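Local coordinates for protein UL37 (Suid herpesvirus 1, PDB 4K70) that serves as an inner tegument protein of the herpesvirus particle and probably helps control viral trafficking, this chain being its N-terminal half, at residues Leu313-Val327 against Arg360-Thr374. Numbering follows the deposited sequence.
Sequences LDHTQVDATGVWEAV and RAPRLTDAQRAVGCT. With NA (sodium ion), chain J.
Gln-317 reaches across to the first turn of helix 366-385, where its CG and CD both pack on Ala-367 CB, while the two ends of the amide go to different partners. Its CB leads to CG, anti to the backbone N (chi1 -176°), and Gln-317 CG rests against Ala-367 CB at 3.5 Å. The chain then bends at chi2, laying CD over the same methyl. At the tip the amide divides: Gln-317 NE2 turns back to its own segment and donates to Val-318 O in the carbonyl plane (2.9 Å), while Gln-317 OE1 lies 3.2 Å from Gln-368 CG and accepts from two waters. One of these waters also joins Leu-313 O to Gln-368 NE2; the other reaches Thr-365 OG1. Gln-368 is itself tied down, since it forms a capping box with Thr-365.

Toward one end, Arg-360 grips Asp-314 end-on through NH1 and NH2, one to each carboxylate oxygen, with the two planes 73° apart. Leu-313 CB sits over a face of the same guanidinium, 3.4 Å from Arg-360 NE. Toward the other end, Ala-320 CB meets Val-371 CG2, and Cys-373 CB lies over the six-membered ring of Trp-324, 3.4 Å from its centroid, in a CH-pi contact. Thr-374 OG1 donates to Ala-370 O and packs against Trp-324 CB. The axes of helices 321-327 and 366-374 come within 8.7 Å at 46°, an obliquely crossing pair in this strand-free, mainly helical half of UL37.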
ATOM      1  N   LEU A 313     -28.783  -6.742  18.646  1.00 24.55           N
ATOM      2  CA  LEU A 313     -29.651  -5.683  18.154  1.00 26.65           C
ATOM      3  C   LEU A 313     -31.076  -5.770  18.694  1.00 29.62           C
ATOM      4  O   LEU A 313     -31.829  -4.781  18.671  1.00 24.81           O
ATOM      5  CB  LEU A 313     -29.656  -5.690  16.627  1.00 28.44           C
ATOM      6  CG  LEU A 313     -28.298  -5.354  15.993  1.00 32.26           C
ATOM      7  CD1 LEU A 313     -28.358  -5.519  14.490  1.00 31.23           C
ATOM      8  CD2 LEU A 313     -27.894  -3.944  16.352  1.00 27.14           C
ATOM      9  N   ASP A 314     -31.453  -6.946  19.178  1.00 25.56           N
ATOM     10  CA  ASP A 314     -32.790  -7.105  19.738  1.00 28.37           C
ATOM     11  C   ASP A 314     -32.912  -6.395  21.070  1.00 27.22           C
ATOM     12  O   ASP A 314     -34.000  -6.015  21.474  1.00 27.39           O
ATOM     13  CB  ASP A 314     -33.141  -8.589  19.895  1.00 29.25           C
ATOM     14  CG  ASP A 314     -33.401  -9.257  18.568  1.00 34.32           C
ATOM     15  OD1 ASP A 314     -33.974  -8.587  17.683  1.00 34.06           O
ATOM     16  OD2 ASP A 314     -33.031 -10.441  18.404  1.00 34.40           O
ATOM     17  N   HIS A 315     -31.790  -6.226  21.756  1.00 23.22           N
ATOM     18  CA  HIS A 315     -31.814  -5.735  23.130  1.00 28.52           C
ATOM     19  C   HIS A 315     -31.251  -4.330  23.238  1.00 31.08           C
ATOM     20  O   HIS A 315     -31.722  -3.522  24.040  1.00 33.93           O
ATOM     21  CB  HIS A 315     -31.001  -6.661  24.047  1.00 27.90           C
ATOM     22  CG  HIS A 315     -31.642  -7.991  24.277  1.00 33.11           C
ATOM     23  ND1 HIS A 315     -31.507  -9.043  23.400  1.00 29.99           N
ATOM     24  CD2 HIS A 315     -32.437  -8.435  25.281  1.00 34.03           C
ATOM     25  CE1 HIS A 315     -32.188 -10.083  23.852  1.00 33.27           C
ATOM     26  NE2 HIS A 315     -32.763  -9.740  24.992  1.00 35.42           N
ATOM     27  N   THR A 316     -30.257  -4.040  22.404  1.00 30.02           N
ATOM     28  CA  THR A 316     -29.429  -2.853  22.565  1.00 29.67           C
ATOM     29  C   THR A 316     -29.165  -2.159  21.241  1.00 25.95           C
ATOM     30  O   THR A 316     -28.860  -2.804  20.237  1.00 27.46           O
ATOM     31  CB  THR A 316     -28.089  -3.256  23.211  1.00 31.23           C
ATOM     32  OG1 THR A 316     -28.331  -3.625  24.573  1.00 33.11           O
ATOM     33  CG2 THR A 316     -27.064  -2.126  23.153  1.00 32.19           C
ATOM     34  N   GLN A 317     -29.285  -0.841  21.253  1.00 27.86           N
ATOM     35  CA  GLN A 317     -28.946  -0.021  20.100  1.00 28.23           C
ATOM     36  C   GLN A 317     -27.780   0.910  20.452  1.00 29.67           C
ATOM     37  O   GLN A 317     -27.955   1.893  21.171  1.00 28.04           O
ATOM     38  CB  GLN A 317     -30.161   0.793  19.643  1.00 26.56           C
ATOM     39  CG  GLN A 317     -29.907   1.593  18.380  1.00 26.54           C
ATOM     40  CD  GLN A 317     -29.397   0.724  17.247  1.00 26.14           C
ATOM     41  OE1 GLN A 317     -30.131  -0.125  16.720  1.00 29.49           O
ATOM     42  NE2 GLN A 317     -28.118   0.896  16.891  1.00 26.71           N
ATOM     43  N   VAL A 318     -26.580   0.584  19.981  1.00 27.05           N
ATOM     44  CA  VAL A 318     -25.448   1.469  20.207  1.00 27.06           C
ATOM     45  C   VAL A 318     -25.580   2.681  19.304  1.00 27.55           C
ATOM     46  O   VAL A 318     -26.189   2.622  18.237  1.00 27.39           O
ATOM     47  CB  VAL A 318     -24.078   0.787  19.947  1.00 26.15           C
ATOM     48  CG1 VAL A 318     -23.872  -0.360  20.902  1.00 24.00           C
ATOM     49  CG2 VAL A 318     -23.978   0.326  18.502  1.00 25.39           C
ATOM     50  N   ASP A 319     -25.012   3.789  19.741  1.00 27.54           N
ATOM     51  CA  ASP A 319     -25.078   5.011  18.953  1.00 27.93           C
ATOM     52  C   ASP A 319     -23.880   5.144  18.022  1.00 30.10           C
ATOM     53  O   ASP A 319     -22.789   5.506  18.452  1.00 27.38           O
ATOM     54  CB  ASP A 319     -25.160   6.206  19.885  1.00 30.52           C
ATOM     55  CG  ASP A 319     -25.114   7.528  19.149  1.00 35.66           C
ATOM     56  OD1 ASP A 319     -25.494   7.586  17.953  1.00 32.04           O
ATOM     57  OD2 ASP A 319     -24.696   8.508  19.794  1.00 39.64           O
ATOM     58  N   ALA A 320     -24.088   4.867  16.740  1.00 26.95           N
ATOM     59  CA  ALA A 320     -23.019   5.017  15.769  1.00 25.39           C
ATOM     60  C   ALA A 320     -23.163   6.255  14.888  1.00 24.97           C
ATOM     61  O   ALA A 320     -22.439   6.407  13.913  1.00 24.22           O
ATOM     62  CB  ALA A 320     -22.898   3.751  14.910  1.00 25.58           C
ATOM     63  N   THR A 321     -24.094   7.143  15.217  1.00 25.91           N
ATOM     64  CA  THR A 321     -24.292   8.344  14.397  1.00 30.32           C
ATOM     65  C   THR A 321     -23.044   9.209  14.274  1.00 26.41           C
ATOM     66  O   THR A 321     -22.673   9.615  13.177  1.00 28.81           O
ATOM     67  CB  THR A 321     -25.472   9.204  14.901  1.00 30.11           C
ATOM     68  OG1 THR A 321     -25.228   9.606  16.252  1.00 31.41           O
ATOM     69  CG2 THR A 321     -26.748   8.396  14.849  1.00 27.61           C
ATOM     70  N   GLY A 322     -22.385   9.490  15.389  1.00 26.55           N
ATOM     71  CA  GLY A 322     -21.182  10.304  15.338  1.00 26.38           C
ATOM     72  C   GLY A 322     -20.045   9.671  14.545  1.00 29.72           C
ATOM     73  O   GLY A 322     -19.343  10.357  13.787  1.00 25.72           O
ATOM     74  N   VAL A 323     -19.842   8.362  14.710  1.00 27.45           N
ATOM     75  CA  VAL A 323     -18.738   7.719  14.003  1.00 24.06           C
ATOM     76  C   VAL A 323     -19.033   7.645  12.511  1.00 22.69           C
ATOM     77  O   VAL A 323     -18.143   7.837  11.685  1.00 23.02           O
ATOM     78  CB  VAL A 323     -18.393   6.320  14.557  1.00 28.79           C
ATOM     79  CG1 VAL A 323     -19.603   5.411  14.520  1.00 25.38           C
ATOM     80  CG2 VAL A 323     -17.221   5.715  13.753  1.00 26.89           C
ATOM     81  N   TRP A 324     -20.294   7.393  12.175  1.00 21.74           N
ATOM     82  CA  TRP A 324     -20.726   7.338  10.782  1.00 20.87           C
ATOM     83  C   TRP A 324     -20.564   8.706  10.130  1.00 22.03           C
ATOM     84  O   TRP A 324     -20.151   8.811   8.972  1.00 19.81           O
ATOM     85  CB  TRP A 324     -22.196   6.886  10.704  1.00 20.85           C
ATOM     86  CG  TRP A 324     -22.752   6.886   9.318  1.00 21.55           C
ATOM     87  CD1 TRP A 324     -23.971   7.378   8.920  1.00 21.52           C
ATOM     88  CD2 TRP A 324     -22.103   6.401   8.125  1.00 18.98           C
ATOM     89  NE1 TRP A 324     -24.121   7.209   7.565  1.00 23.16           N
ATOM     90  CE2 TRP A 324     -22.996   6.617   7.055  1.00 21.08           C
ATOM     91  CE3 TRP A 324     -20.862   5.797   7.869  1.00 19.65           C
ATOM     92  CZ2 TRP A 324     -22.680   6.262   5.739  1.00 18.14           C
ATOM     93  CZ3 TRP A 324     -20.555   5.441   6.563  1.00 20.57           C
ATOM     94  CH2 TRP A 324     -21.463   5.665   5.514  1.00 21.56           C
ATOM     95  N   GLU A 325     -20.912   9.755  10.873  1.00 23.34           N
ATOM     96  CA  GLU A 325     -20.687  11.120  10.400  1.00 25.45           C
ATOM     97  C   GLU A 325     -19.196  11.391  10.151  1.00 28.44           C
ATOM     98  O   GLU A 325     -18.817  11.939   9.107  1.00 27.23           O
ATOM     99  CB  GLU A 325     -21.264  12.149  11.389  1.00 29.95           C
ATOM    100  CG  GLU A 325     -22.793  12.196  11.387  1.00 37.04           C
ATOM    101  CD  GLU A 325     -23.380  13.088  12.488  1.00 49.36           C
ATOM    102  OE1 GLU A 325     -22.612  13.873  13.095  1.00 49.00           O
ATOM    103  OE2 GLU A 325     -24.610  12.995  12.745  1.00 43.77           O
ATOM    104  N   ALA A 326     -18.355  11.020  11.114  1.00 22.46           N
ATOM    105  CA  ALA A 326     -16.919  11.279  10.970  1.00 25.22           C
ATOM    106  C   ALA A 326     -16.311  10.466   9.827  1.00 22.27           C
ATOM    107  O   ALA A 326     -15.407  10.938   9.134  1.00 26.47           O
ATOM    108  CB  ALA A 326     -16.187  11.030  12.280  1.00 27.01           C
ATOM    109  N   VAL A 327     -16.809   9.244   9.628  1.00 23.92           N
ATOM    110  CA  VAL A 327     -16.353   8.390   8.528  1.00 22.22           C
ATOM    111  C   VAL A 327     -16.739   8.994   7.178  1.00 22.49           C
ATOM    112  O   VAL A 327     -15.964   8.980   6.226  1.00 24.03           O
ATOM    113  CB  VAL A 327     -16.962   6.953   8.603  1.00 25.35           C
ATOM    114  CG1 VAL A 327     -16.883   6.280   7.229  1.00 18.58           C
ATOM    115  CG2 VAL A 327     -16.271   6.104   9.696  1.00 19.83           C
ATOM    116  N   ARG A 360     -30.418  -8.370   9.177  1.00 30.48           N
ATOM    117  CA  ARG A 360     -31.744  -7.858   9.520  1.00 27.02           C
ATOM    118  C   ARG A 360     -32.390  -7.085   8.396  1.00 28.65           C
ATOM    119  O   ARG A 360     -33.563  -6.723   8.485  1.00 28.50           O
ATOM    120  CB  ARG A 360     -31.690  -6.999  10.775  1.00 28.74           C
ATOM    121  CG  ARG A 360     -31.363  -7.814  11.976  1.00 36.57           C
ATOM    122  CD  ARG A 360     -31.276  -6.993  13.234  1.00 39.07           C
ATOM    123  NE  ARG A 360     -30.921  -7.883  14.335  1.00 43.99           N
ATOM    124  CZ  ARG A 360     -31.773  -8.291  15.266  1.00 42.30           C
ATOM    125  NH1 ARG A 360     -33.028  -7.849  15.252  1.00 38.77           N
ATOM    126  NH2 ARG A 360     -31.360  -9.123  16.221  1.00 43.08           N
ATOM    127  N   ALA A 361     -31.626  -6.841   7.338  1.00 24.01           N
ATOM    128  CA  ALA A 361     -32.133  -6.142   6.162  1.00 30.42           C
ATOM    129  C   ALA A 361     -33.235  -6.969   5.497  1.00 26.28           C
ATOM    130  O   ALA A 361     -33.240  -8.193   5.623  1.00 27.64           O
ATOM    131  CB  ALA A 361     -30.984  -5.877   5.181  1.00 24.29           C
ATOM    132  N   PRO A 362     -34.157  -6.318   4.763  1.00 27.23           N
ATOM    133  CA  PRO A 362     -34.222  -4.887   4.441  1.00 26.96           C
ATOM    134  C   PRO A 362     -34.727  -3.977   5.560  1.00 28.08           C
ATOM    135  O   PRO A 362     -34.442  -2.788   5.504  1.00 26.11           O
ATOM    136  CB  PRO A 362     -35.218  -4.844   3.274  1.00 28.78           C
ATOM    137  CG  PRO A 362     -36.100  -6.026   3.503  1.00 28.75           C
ATOM    138  CD  PRO A 362     -35.166  -7.088   4.008  1.00 26.30           C
ATOM    139  N   ARG A 363     -35.452  -4.495   6.549  1.00 26.62           N
ATOM    140  CA  ARG A 363     -36.078  -3.596   7.518  1.00 29.77           C
ATOM    141  C   ARG A 363     -35.123  -3.200   8.639  1.00 30.20           C
ATOM    142  O   ARG A 363     -35.053  -3.842   9.688  1.00 30.28           O
ATOM    143  CB  ARG A 363     -37.390  -4.156   8.064  1.00 29.42           C
ATOM    144  CG  ARG A 363     -38.421  -4.452   6.980  1.00 33.82           C
ATOM    145  CD  ARG A 363     -39.713  -5.037   7.562  1.00 31.38           C
ATOM    146  NE  ARG A 363     -40.412  -4.059   8.378  1.00 35.32           N
ATOM    147  CZ  ARG A 363     -41.336  -3.235   7.903  1.00 32.64           C
ATOM    148  NH1 ARG A 363     -41.677  -3.301   6.624  1.00 32.25           N
ATOM    149  NH2 ARG A 363     -41.930  -2.369   8.709  1.00 34.28           N
ATOM    150  N   LEU A 364     -34.392  -2.121   8.387  1.00 28.10           N
ATOM    151  CA  LEU A 364     -33.456  -1.565   9.349  1.00 29.66           C
ATOM    152  C   LEU A 364     -34.000  -0.261   9.901  1.00 29.32           C
ATOM    153  O   LEU A 364     -34.658   0.479   9.188  1.00 31.86           O
ATOM    154  CB  LEU A 364     -32.129  -1.282   8.656  1.00 22.54           C
ATOM    155  CG  LEU A 364     -31.379  -2.509   8.134  1.00 25.51           C
ATOM    156  CD1 LEU A 364     -30.027  -2.079   7.570  1.00 19.92           C
ATOM    157  CD2 LEU A 364     -31.210  -3.539   9.240  1.00 20.83           C
ATOM    158  N   THR A 365     -33.729   0.014  11.170  1.00 28.88           N
ATOM    159  CA  THR A 365     -33.979   1.337  11.719  1.00 25.95           C
ATOM    160  C   THR A 365     -32.818   2.264  11.354  1.00 29.45           C
ATOM    161  O   THR A 365     -31.719   1.804  10.998  1.00 24.71           O
ATOM    162  CB  THR A 365     -34.035   1.312  13.240  1.00 30.41           C
ATOM    163  OG1 THR A 365     -32.725   1.011  13.752  1.00 26.71           O
ATOM    164  CG2 THR A 365     -35.056   0.291  13.734  1.00 29.32           C
ATOM    165  N   ASP A 366     -33.043   3.568  11.478  1.00 23.54           N
ATOM    166  CA  ASP A 366     -31.992   4.533  11.146  1.00 27.94           C
ATOM    167  C   ASP A 366     -30.730   4.320  11.993  1.00 29.61           C
ATOM    168  O   ASP A 366     -29.606   4.447  11.494  1.00 26.61           O
ATOM    169  CB  ASP A 366     -32.488   5.971  11.294  1.00 27.69           C
ATOM    170  CG  ASP A 366     -33.470   6.362  10.208  1.00 34.94           C
ATOM    171  OD1 ASP A 366     -33.400   5.797   9.095  1.00 38.53           O
ATOM    172  OD2 ASP A 366     -34.308   7.245  10.467  1.00 46.66           O
ATOM    173  N   ALA A 367     -30.913   3.996  13.271  1.00 23.26           N
ATOM    174  CA  ALA A 367     -29.763   3.776  14.142  1.00 26.89           C
ATOM    175  C   ALA A 367     -28.978   2.531  13.707  1.00 27.37           C
ATOM    176  O   ALA A 367     -27.752   2.498  13.784  1.00 22.36           O
ATOM    177  CB  ALA A 367     -30.206   3.661  15.595  1.00 25.58           C
ATOM    178  N   GLN A 368     -29.697   1.512  13.250  1.00 25.11           N
ATOM    179  CA  GLN A 368     -29.068   0.295  12.751  1.00 23.42           C
ATOM    180  C   GLN A 368     -28.324   0.562  11.452  1.00 25.31           C
ATOM    181  O   GLN A 368     -27.269  -0.018  11.195  1.00 21.64           O
ATOM    182  CB  GLN A 368     -30.118  -0.792  12.541  1.00 24.75           C
ATOM    183  CG  GLN A 368     -30.601  -1.439  13.848  1.00 23.52           C
ATOM    184  CD  GLN A 368     -31.831  -2.288  13.641  1.00 28.23           C
ATOM    185  OE1 GLN A 368     -32.387  -2.329  12.541  1.00 24.43           O
ATOM    186  NE2 GLN A 368     -32.270  -2.979  14.699  1.00 26.93           N
ATOM    187  N   ARG A 369     -28.890   1.435  10.630  1.00 24.01           N
ATOM    188  CA  ARG A 369     -28.249   1.858   9.389  1.00 26.51           C
ATOM    189  C   ARG A 369     -26.891   2.496   9.645  1.00 22.35           C
ATOM    190  O   ARG A 369     -25.940   2.231   8.917  1.00 23.92           O
ATOM    191  CB  ARG A 369     -29.136   2.850   8.643  1.00 23.82           C
ATOM    192  CG  ARG A 369     -30.291   2.201   7.900  1.00 27.10           C
ATOM    193  CD  ARG A 369     -31.229   3.261   7.315  1.00 30.46           C
ATOM    194  NE  ARG A 369     -32.198   2.639   6.423  1.00 36.40           N
ATOM    195  CZ  ARG A 369     -33.472   2.432   6.723  1.00 39.12           C
ATOM    196  NH1 ARG A 369     -33.965   2.861   7.881  1.00 43.08           N
ATOM    197  NH2 ARG A 369     -34.266   1.844   5.838  1.00 47.58           N
ATOM    198  N   ALA A 370     -26.803   3.329  10.682  1.00 22.68           N
ATOM    199  CA  ALA A 370     -25.539   3.990  11.029  1.00 23.47           C
ATOM    200  C   ALA A 370     -24.459   2.968  11.409  1.00 21.48           C
ATOM    201  O   ALA A 370     -23.284   3.121  11.050  1.00 22.93           O
ATOM    202  CB  ALA A 370     -25.751   4.951  12.163  1.00 18.21           C
ATOM    203  N   VAL A 371     -24.848   1.954  12.177  1.00 20.43           N
ATOM    204  CA  VAL A 371     -23.911   0.875  12.537  1.00 22.50           C
ATOM    205  C   VAL A 371     -23.521   0.071  11.303  1.00 21.35           C
ATOM    206  O   VAL A 371     -22.347  -0.249  11.090  1.00 19.95           O
ATOM    207  CB  VAL A 371     -24.518  -0.097  13.560  1.00 24.54           C
ATOM    208  CG1 VAL A 371     -23.528  -1.223  13.861  1.00 17.36           C
ATOM    209  CG2 VAL A 371     -24.926   0.633  14.849  1.00 22.03           C
ATOM    210  N   GLY A 372     -24.513  -0.264  10.481  1.00 21.05           N
ATOM    211  CA  GLY A 372     -24.241  -1.068   9.301  1.00 19.47           C
ATOM    212  C   GLY A 372     -23.386  -0.344   8.280  1.00 19.18           C
ATOM    213  O   GLY A 372     -22.442  -0.911   7.727  1.00 19.87           O
ATOM    214  N   CYS A 373     -23.750   0.901   7.988  1.00 18.87           N
ATOM    215  CA  CYS A 373     -22.942   1.735   7.105  1.00 20.61           C
ATOM    216  C   CYS A 373     -21.499   1.830   7.581  1.00 21.40           C
ATOM    217  O   CYS A 373     -20.570   1.645   6.802  1.00 20.79           O
ATOM    218  CB  CYS A 373     -23.550   3.141   7.008  1.00 19.33           C
ATOM    219  SG  CYS A 373     -24.992   3.175   5.896  1.00 22.49           S
ATOM    220  N   THR A 374     -21.308   2.138   8.856  1.00 20.44           N
ATOM    221  CA  THR A 374     -19.961   2.257   9.393  1.00 20.03           C
ATOM    222  C   THR A 374     -19.187   0.946   9.249  1.00 19.92           C
ATOM    223  O   THR A 374     -17.998   0.943   8.899  1.00 17.96           O
ATOM    224  CB  THR A 374     -19.992   2.701  10.871  1.00 21.02           C
ATOM    225  OG1 THR A 374     -20.726   3.924  10.983  1.00 22.67           O
ATOM    226  CG2 THR A 374     -18.566   2.919  11.406  1.00 19.88           C
TER
HETATM  227 NA    NA J1011     -32.978  -1.330  23.725  1.00 44.05          NA
HETATM  228  O   HOH W   1     -31.373  -2.502  17.248  1.00 27.80           O
HETATM  229  O   HOH W   2     -32.715   0.364  16.391  1.00 25.10           O
HETATM  230  O   HOH W   3     -26.656   4.242  15.421  1.00 24.68           O